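Local coordinates for lipoteichoic acid primase (Listeria monocytogenes, PDB 4UOP), which belongs, as the extracellular catalytic domain of a lipoteichoic acid primase, to the sulfatase-like family of metal-binding enzymes, with a magnesium ion bound here, at residues B[117-121]-B[357-361]; B[225-229]-B[249-253]; B[233-238]-B[252-256]. All coordinates share one frame; numbering follows the deposited sequence.

Contact 1: B[117-121]-B[357-361]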
loop_
_atom_site.group_PDB
_atom_site.type_symbol
_atom_site.label_atom_id
_atom_site.label_comp_id
_atom_site.label_asym_id
_atom_site.label_seq_id
_atom_site.Cartn_x
_atom_site.Cartn_y
_atom_site.Cartn_z
ATOM N N THR B 117 -16.367 6.888 8.603
ATOM C CA THR B 117 -16.167 5.975 9.735
ATOM C C THR B 117 -15.455 6.596 10.929
ATOM O O THR B 117 -15.551 6.050 12.037
ATOM C CB THR B 117 -15.373 4.692 9.349
ATOM O OG1 THR B 117 -13.995 5.005 9.089
ATOM C CG2 THR B 117 -15.988 4.016 8.151
ATOM N N SER B 118 -14.722 7.697 10.719
ATOM C CA SER B 118 -13.830 8.241 11.736
ATOM C C SER B 118 -12.873 7.167 12.276
ATOM O O SER B 118 -12.595 7.109 13.478
ATOM C CB SER B 118 -14.637 8.889 12.874
ATOM O OG SER B 118 -13.866 9.841 13.578
ATOM N N THR B 119 -12.430 6.282 11.394
ATOM C CA THR B 119 -11.361 5.326 11.708
ATOM C C THR B 119 -10.301 5.504 10.629
ATOM O O THR B 119 -10.594 6.029 9.545
ATOM C CB THR B 119 -11.848 3.855 11.729
ATOM O OG1 THR B 119 -12.208 3.418 10.413
ATOM C CG2 THR B 119 -13.019 3.682 12.636
ATOM N N PHE B 120 -9.084 5.054 10.920
ATOM C CA PHE B 120 -7.962 5.230 9.999
ATOM C C PHE B 120 -8.019 4.254 8.835
ATOM O O PHE B 120 -8.416 3.096 8.994
ATOM C CB PHE B 120 -6.631 5.090 10.745
ATOM C CG PHE B 120 -6.356 6.215 11.690
ATOM C CD1 PHE B 120 -5.825 7.402 11.231
ATOM C CD2 PHE B 120 -6.648 6.089 13.047
ATOM C CE1 PHE B 120 -5.574 8.449 12.102
ATOM C CE2 PHE B 120 -6.406 7.134 13.928
ATOM C CZ PHE B 120 -5.863 8.319 13.459
ATOM N N PRO B 121 -7.610 4.710 7.645
ATOM C CA PRO B 121 -7.435 3.743 6.574
ATOM C C PRO B 121 -6.293 2.814 6.938
ATOM O O PRO B 121 -5.465 3.159 7.780
ATOM C CB PRO B 121 -7.095 4.604 5.361
ATOM C CG PRO B 121 -6.569 5.862 5.923
ATOM C CD PRO B 121 -7.205 6.068 7.260
ATOM N N ILE B 357 -17.351 4.426 18.761
ATOM C CA ILE B 357 -15.922 4.681 18.764
ATOM C C ILE B 357 -15.600 5.618 17.590
ATOM O O ILE B 357 -16.037 5.377 16.462
ATOM C CB ILE B 357 -15.139 3.362 18.683
ATOM C CG1 ILE B 357 -15.252 2.627 20.028
ATOM C CG2 ILE B 357 -13.678 3.617 18.356
ATOM C CD1 ILE B 357 -15.014 1.138 19.952
ATOM N N MET B 358 -14.923 6.717 17.888
ATOM C CA MET B 358 -14.461 7.670 16.866
ATOM C C MET B 358 -13.001 7.985 17.163
ATOM O O MET B 358 -12.657 8.358 18.289
ATOM C CB MET B 358 -15.309 8.954 16.880
ATOM C CG MET B 358 -16.773 8.781 16.435
ATOM S SD MET B 358 -17.653 10.359 16.290
ATOM C CE MET B 358 -17.576 10.997 17.977
ATOM N N PHE B 359 -12.136 7.832 16.159
ATOM C CA PHE B 359 -10.725 8.156 16.325
ATOM C C PHE B 359 -10.458 9.618 16.023
ATOM O O PHE B 359 -9.424 10.148 16.396
ATOM C CB PHE B 359 -9.862 7.242 15.470
ATOM C CG PHE B 359 -9.834 5.840 15.982
ATOM C CD1 PHE B 359 -10.878 4.970 15.709
ATOM C CD2 PHE B 359 -8.814 5.420 16.822
ATOM C CE1 PHE B 359 -10.876 3.680 16.230
ATOM C CE2 PHE B 359 -8.807 4.131 17.344
ATOM C CZ PHE B 359 -9.841 3.266 17.049
ATOM N N GLY B 360 -11.403 10.265 15.356
ATOM C CA GLY B 360 -11.339 11.708 15.146
ATOM C C GLY B 360 -11.816 12.475 16.349
ATOM O O GLY B 360 -12.352 11.886 17.303
ATOM N N THR B 361 -11.641 13.789 16.284
ATOM C CA THR B 361 -11.964 14.725 17.342
ATOM C C THR B 361 -12.793 15.890 16.780
ATOM O O THR B 361 -12.594 16.319 15.644
ATOM C CB THR B 361 -10.656 15.275 17.956
ATOM O OG1 THR B 361 -9.852 14.177 18.408
ATOM C CG2 THR B 361 -10.919 16.215 19.107
HETATM O O HOH W 1 -17.236 5.614 14.084
#
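S118 points its side chain at the 357-361 loop: OG stands opposite its own backbone N (chi1 -157°), which carries it across to G360 N at 3.1 Å, a somewhat bent bond (144°). That hydroxyl has a further partner in I339 O, and S118 CB and OG also pack beside M358 CB. The F359 ring is turned so that S118 O lies at its edge, in its plane, 3.5 Å from F359 CD1. The same oxygen accepts from F359 N at 2.8 Å with an N-H...O angle of 163°, so one carbonyl faces both the amide and the ring edge.

Two oblique contacts frame the F359 side chain. T119 CG2 comes within 4.0 Å of F359 CD1, while F120 crosses obliquely, its CE2 3.8 Å from F359 CB. Within the first segment T117 OG1 accepts twice from T119: from T119 N at 3.1 Å, which makes an ST turn, and from T119 OG1 at 2.7 Å. A water bridges T117 O and I357 O.

S118, with positive phi, is where the chain leaves helix 107-117, and the contact joins this helix end to the loop between helix 341-348 and strand 371-373. Helix 412-433 packs on T119 and F120 through S428, V432 and L425, and helix 341-348 lies against S118 and M358 through P343.

Contact 2: B[225-229]-B[249-253]; sequences MPFDI and NYFEA
F227 and Y250 bring the two backbones closest, with their CA atoms 5.4 Å apart. Residues 225-229 form an irregular loop: the peptide bond before P226 is cis, and F227 has positive phi, a turn that directs its side chain at the helix. Residues 249-253 are regular helix, in which A253 N bonds to N249 O at 3.0 Å. No direct hydrogen bond crosses between the segments, but a water accepts from N249 ND2 and donates to P226 O.

The F227 ring has a neighbour over each face, both offset toward the rim. M225 CA, from its own loop, lies over one; over the opposite face comes the edge of Y250, whose CD1 is 3.6 Å from F227 CE1. This is a T-shaped pair, with centroids 5.2 Å apart and planes at 85°. Y250 CG is anti to the backbone N (chi1 176°), which swings the ring so that its CD1 edge meets F227. Y250 CB, placed by the helix backbone, makes a CH-pi contact with the same face, 4.2 Å from the F227 ring centroid and 15° off its normal.

The loop follows strand 214-219 of the central mixed sheet, and the helix 246-271 that it packs against leads on to strand 277-283. Both strands are parallel partners of strand 59-65, which lies between them, in the alpha/beta manner of the sulfatase-like fold. The F227 side chain is about 9 Å from the bound magnesium ion, and Y250 OH bonds to S67 O, next to the metal ligand E66, so the packing lies near the metal site.

Further along the helix, A253 receives the loop in two places: its CB lies 3.9 Å from F227 CB, and I229 CG1 settles 3.5 Å from A253 CA. M225 and P226 pack on K243 and S240 of the second subunit.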
loop_
_atom_site.group_PDB
_atom_site.type_symbol
_atom_site.label_atom_id
_atom_site.label_comp_id
_atom_site.label_asym_id
_atom_site.label_seq_id
_atom_site.Cartn_x
_atom_site.Cartn_y
_atom_site.Cartn_z
ATOM N N MET B 225 -6.728 13.234 -12.192
ATOM C CA MET B 225 -5.644 13.124 -13.184
ATOM C C MET B 225 -6.128 12.196 -14.302
ATOM O O MET B 225 -6.883 11.256 -14.030
ATOM C CB MET B 225 -4.398 12.574 -12.489
ATOM C CG MET B 225 -3.079 12.667 -13.245
ATOM S SD MET B 225 -1.721 11.768 -12.449
ATOM C CE MET B 225 -1.229 12.863 -11.139
ATOM N N PRO B 226 -5.754 12.476 -15.570
ATOM C CA PRO B 226 -4.828 13.480 -16.095
ATOM C C PRO B 226 -5.371 14.899 -16.297
ATOM O O PRO B 226 -4.778 15.652 -17.052
ATOM C CB PRO B 226 -4.439 12.883 -17.459
ATOM C CG PRO B 226 -5.689 12.220 -17.913
ATOM C CD PRO B 226 -6.296 11.632 -16.652
ATOM N N PHE B 227 -6.472 15.278 -15.657
ATOM C CA PHE B 227 -6.923 16.685 -15.687
ATOM C C PHE B 227 -7.335 17.144 -17.089
ATOM O O PHE B 227 -7.159 18.312 -17.433
ATOM C CB PHE B 227 -5.845 17.626 -15.115
ATOM C CG PHE B 227 -5.149 17.078 -13.904
ATOM C CD1 PHE B 227 -5.871 16.774 -12.773
ATOM C CD2 PHE B 227 -3.788 16.859 -13.897
ATOM C CE1 PHE B 227 -5.255 16.247 -11.660
ATOM C CE2 PHE B 227 -3.155 16.332 -12.771
ATOM C CZ PHE B 227 -3.897 16.023 -11.651
ATOM N N ASP B 228 -7.891 16.219 -17.873
ATOM C CA ASP B 228 -8.301 16.501 -19.254
ATOM C C ASP B 228 -9.656 17.186 -19.287
ATOM O O ASP B 228 -10.669 16.560 -19.002
ATOM C CB ASP B 228 -8.356 15.199 -20.063
ATOM C CG ASP B 228 -8.721 15.429 -21.522
ATOM O OD1 ASP B 228 -8.458 16.531 -22.056
ATOM O OD2 ASP B 228 -9.264 14.489 -22.144
ATOM N N ILE B 229 -9.656 18.475 -19.606
ATOM C CA ILE B 229 -10.871 19.254 -19.719
ATOM C C ILE B 229 -11.108 19.609 -21.199
ATOM O O ILE B 229 -10.179 20.029 -21.880
ATOM C CB ILE B 229 -10.717 20.553 -18.916
ATOM C CG1 ILE B 229 -10.499 20.249 -17.419
ATOM C CG2 ILE B 229 -11.887 21.485 -19.126
ATOM C CD1 ILE B 229 -11.659 19.542 -16.743
ATOM N N ASN B 249 -2.666 21.826 -16.843
ATOM C CA ASN B 249 -3.895 21.072 -16.995
ATOM C C ASN B 249 -4.626 20.963 -15.657
ATOM O O ASN B 249 -5.849 21.051 -15.617
ATOM C CB ASN B 249 -3.621 19.688 -17.572
ATOM C CG ASN B 249 -3.063 19.756 -18.989
ATOM O OD1 ASN B 249 -3.316 20.710 -19.714
ATOM N ND2 ASN B 249 -2.300 18.757 -19.370
ATOM N N TYR B 250 -3.858 20.807 -14.588
ATOM C CA TYR B 250 -4.399 20.747 -13.230
ATOM C C TYR B 250 -5.156 22.019 -12.921
ATOM O O TYR B 250 -6.291 21.966 -12.483
ATOM C CB TYR B 250 -3.281 20.544 -12.220
ATOM C CG TYR B 250 -3.743 20.560 -10.788
ATOM C CD1 TYR B 250 -4.354 19.441 -10.221
ATOM C CD2 TYR B 250 -3.575 21.681 -10.009
ATOM C CE1 TYR B 250 -4.775 19.444 -8.904
ATOM C CE2 TYR B 250 -3.992 21.697 -8.690
ATOM C CZ TYR B 250 -4.579 20.572 -8.144
ATOM O OH TYR B 250 -4.993 20.609 -6.836
ATOM N N PHE B 251 -4.556 23.167 -13.219
ATOM C CA PHE B 251 -5.221 24.447 -12.978
ATOM C C PHE B 251 -6.519 24.637 -13.781
ATOM O O PHE B 251 -7.494 25.181 -13.257
ATOM C CB PHE B 251 -4.278 25.624 -13.249
ATOM C CG PHE B 251 -3.256 25.885 -12.170
ATOM C CD1 PHE B 251 -3.551 25.751 -10.815
ATOM C CD2 PHE B 251 -1.986 26.316 -12.523
ATOM C CE1 PHE B 251 -2.597 26.024 -9.857
ATOM C CE2 PHE B 251 -1.026 26.576 -11.566
ATOM C CZ PHE B 251 -1.328 26.427 -10.230
ATOM N N GLU B 252 -6.551 24.210 -15.045
ATOM C CA GLU B 252 -7.792 24.273 -15.829
ATOM C C GLU B 252 -8.881 23.391 -15.196
ATOM O O GLU B 252 -10.046 23.771 -15.140
ATOM C CB GLU B 252 -7.599 23.792 -17.264
ATOM C CG GLU B 252 -6.576 24.567 -18.065
ATOM C CD GLU B 252 -7.058 25.924 -18.552
ATOM O OE1 GLU B 252 -8.215 26.341 -18.276
ATOM O OE2 GLU B 252 -6.246 26.572 -19.248
ATOM N N ALA B 253 -8.488 22.211 -14.739
ATOM C CA ALA B 253 -9.447 21.242 -14.195
ATOM C C ALA B 253 -9.979 21.690 -12.847
ATOM O O ALA B 253 -11.184 21.592 -12.594
ATOM C CB ALA B 253 -8.821 19.873 -14.070
HETATM O O HOH W 2 -1.933 16.482 -17.385
#

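Contact 3: B[233-238]-B[252-256]; sequences KQEIDL and EAVHY
E252 turns its carboxylate from the helix into the loop 233-238, where I236 meets both of its oxygens. I236 N donates to E252 OE1 at 3.1 Å (158°), on the syn side and 20° out of the carboxylate plane. The other oxygen, E252 OE2, sits only 2.7 Å from I236 O, a separation suggesting that the acid is probably protonated and donates. A bend at chi2 folds the E252 chain so that its carboxylate lies among loop atoms, with L238 CG 3.4 Å from E252 OE2.

Waters serve further polar groups of backbone and side chain: one accepts from E235 N and donates to K233 O and E252 O, tying the loop to a carbonyl of the helix. A second accepts from both K233 NZ and Y256 OH. A third donates to Q234 OE1 and, weakly, to E252 OE2; the amide nitrogen of Q234 is used by I229 O.

I236 CD1 sits over the centre of the H255 imidazole, 3.6 Å from its centroid and 7° off the normal, a CH-pi contact. The stronger polar partner of that ring is I82 O, at H255 ND1; at the ring edge H255 NE2 makes only a weak bond to E235 OE1 at 3.5 Å.

A buried helix glutamate bonded to loop backbone thus holds the long connection between strand 214-219 and helix 246-271 against that helix, at the periphery of the sulfatase-like alpha/beta domain.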
loop_
_atom_site.group_PDB
_atom_site.type_symbol
_atom_site.label_atom_id
_atom_site.label_comp_id
_atom_site.label_asym_id
_atom_site.label_seq_id
_atom_site.Cartn_x
_atom_site.Cartn_y
_atom_site.Cartn_z
ATOM N N LYS B 233 -14.290 24.223 -22.452
ATOM C CA LYS B 233 -14.507 24.389 -21.004
ATOM C C LYS B 233 -13.263 24.928 -20.268
ATOM O O LYS B 233 -13.311 25.141 -19.056
ATOM C CB LYS B 233 -14.920 23.050 -20.390
ATOM C CG LYS B 233 -16.212 22.455 -20.942
ATOM C CD LYS B 233 -17.442 23.251 -20.535
ATOM C CE LYS B 233 -18.738 22.679 -21.115
ATOM N NZ LYS B 233 -18.854 21.206 -20.918
ATOM N N GLN B 234 -12.157 25.125 -20.986
ATOM C CA GLN B 234 -10.933 25.695 -20.411
ATOM C C GLN B 234 -11.020 27.213 -20.416
ATOM O O GLN B 234 -11.101 27.840 -21.476
ATOM C CB GLN B 234 -9.706 25.242 -21.187
ATOM C CG GLN B 234 -9.453 23.747 -21.088
ATOM C CD GLN B 234 -8.246 23.305 -21.876
ATOM O OE1 GLN B 234 -7.330 24.091 -22.127
ATOM N NE2 GLN B 234 -8.233 22.047 -22.275
ATOM N N GLU B 235 -11.015 27.810 -19.231
ATOM C CA GLU B 235 -11.250 29.246 -19.115
ATOM C C GLU B 235 -10.043 30.046 -18.659
ATOM O O GLU B 235 -10.100 31.275 -18.626
ATOM C CB GLU B 235 -12.436 29.502 -18.180
ATOM C CG GLU B 235 -13.769 29.100 -18.787
ATOM C CD GLU B 235 -14.950 29.403 -17.883
ATOM O OE1 GLU B 235 -14.772 30.060 -16.832
ATOM O OE2 GLU B 235 -16.071 28.975 -18.234
ATOM N N ILE B 236 -8.957 29.371 -18.311
ATOM C CA ILE B 236 -7.731 30.051 -17.921
ATOM C C ILE B 236 -6.812 30.168 -19.136
ATOM O O ILE B 236 -6.486 29.166 -19.768
ATOM C CB ILE B 236 -7.013 29.284 -16.788
ATOM C CG1 ILE B 236 -7.962 29.062 -15.600
ATOM C CG2 ILE B 236 -5.755 30.013 -16.337
ATOM C CD1 ILE B 236 -8.560 30.326 -15.021
ATOM N N ASP B 237 -6.427 31.391 -19.479
ATOM C CA ASP B 237 -5.394 31.606 -20.493
ATOM C C ASP B 237 -4.034 31.397 -19.813
ATOM O O ASP B 237 -3.607 32.218 -19.005
ATOM C CB ASP B 237 -5.504 33.010 -21.101
ATOM C CG ASP B 237 -4.388 33.311 -22.102
ATOM O OD1 ASP B 237 -3.989 32.399 -22.867
ATOM O OD2 ASP B 237 -3.909 34.470 -22.123
ATOM N N LEU B 238 -3.383 30.286 -20.135
ATOM C CA LEU B 238 -2.188 29.856 -19.408
ATOM C C LEU B 238 -0.928 30.501 -19.986
ATOM O O LEU B 238 -0.797 30.577 -21.206
ATOM C CB LEU B 238 -2.026 28.343 -19.497
ATOM C CG LEU B 238 -3.002 27.465 -18.714
ATOM C CD1 LEU B 238 -2.788 26.013 -19.081
ATOM C CD2 LEU B 238 -2.820 27.656 -17.225
ATOM N N GLU B 252 -6.551 24.210 -15.045
ATOM C CA GLU B 252 -7.792 24.273 -15.829
ATOM C C GLU B 252 -8.881 23.391 -15.196
ATOM O O GLU B 252 -10.046 23.771 -15.140
ATOM C CB GLU B 252 -7.599 23.792 -17.264
ATOM C CG GLU B 252 -6.576 24.567 -18.065
ATOM C CD GLU B 252 -7.058 25.924 -18.552
ATOM O OE1 GLU B 252 -8.215 26.341 -18.276
ATOM O OE2 GLU B 252 -6.246 26.572 -19.248
ATOM N N ALA B 253 -8.488 22.211 -14.739
ATOM C CA ALA B 253 -9.447 21.242 -14.195
ATOM C C ALA B 253 -9.979 21.690 -12.847
ATOM O O ALA B 253 -11.184 21.592 -12.594
ATOM C CB ALA B 253 -8.821 19.873 -14.070
ATOM N N VAL B 254 -9.097 22.185 -11.995
ATOM C CA VAL B 254 -9.517 22.706 -10.688
ATOM C C VAL B 254 -10.430 23.925 -10.874
ATOM O O VAL B 254 -11.430 24.064 -10.182
ATOM C CB VAL B 254 -8.298 23.036 -9.817
ATOM C CG1 VAL B 254 -8.683 23.907 -8.635
ATOM C CG2 VAL B 254 -7.637 21.738 -9.359
ATOM N N HIS B 255 -10.108 24.784 -11.848
ATOM C CA HIS B 255 -10.923 25.941 -12.122
ATOM C C HIS B 255 -12.310 25.525 -12.600
ATOM O O HIS B 255 -13.298 26.101 -12.188
ATOM C CB HIS B 255 -10.257 26.852 -13.158
ATOM C CG HIS B 255 -11.064 28.062 -13.489
ATOM N ND1 HIS B 255 -11.153 29.147 -12.646
ATOM C CD2 HIS B 255 -11.847 28.347 -14.555
ATOM C CE1 HIS B 255 -11.932 30.062 -13.199
ATOM N NE2 HIS B 255 -12.370 29.597 -14.352
ATOM N N TYR B 256 -12.373 24.534 -13.486
ATOM C CA TYR B 256 -13.643 24.003 -13.938
ATOM C C TYR B 256 -14.448 23.442 -12.748
ATOM O O TYR B 256 -15.631 23.747 -12.576
ATOM C CB TYR B 256 -13.436 22.924 -14.997
ATOM C CG TYR B 256 -14.705 22.193 -15.307
ATOM C CD1 TYR B 256 -15.654 22.737 -16.181
ATOM C CD2 TYR B 256 -15.011 20.975 -14.671
ATOM C CE1 TYR B 256 -16.843 22.073 -16.428
ATOM C CE2 TYR B 256 -16.191 20.315 -14.921
ATOM C CZ TYR B 256 -17.105 20.866 -15.801
ATOM O OH TYR B 256 -18.293 20.202 -16.022
HETATM O O HOH W 3 -11.324 25.830 -16.723
HETATM O O HOH W 4 -19.633 20.732 -18.125
HETATM O O HOH W 5 -4.646 24.908 -21.702
#

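How the contacts relate
Contacts 2 and 3 are neighbours, their centres 8 Å apart, and both press the connection after strand 214-219 onto helix 246-271. They share E252 and A253, and they touch directly where I229 O meets Q234 NE2 at 2.8 Å, a probable hydrogen bond. Along the chain, 225-229 comes before 233-238, and both precede the helix. Contact 1 lies across the chain's centre, 32 Å from contact 2 and 36 Å from contact 3 between centres. Its segments enclose the other two in sequence, so it joins distant parts of the chain, whereas contacts 2 and 3 organise one strand-to-helix connection of the sulfatase-like domain.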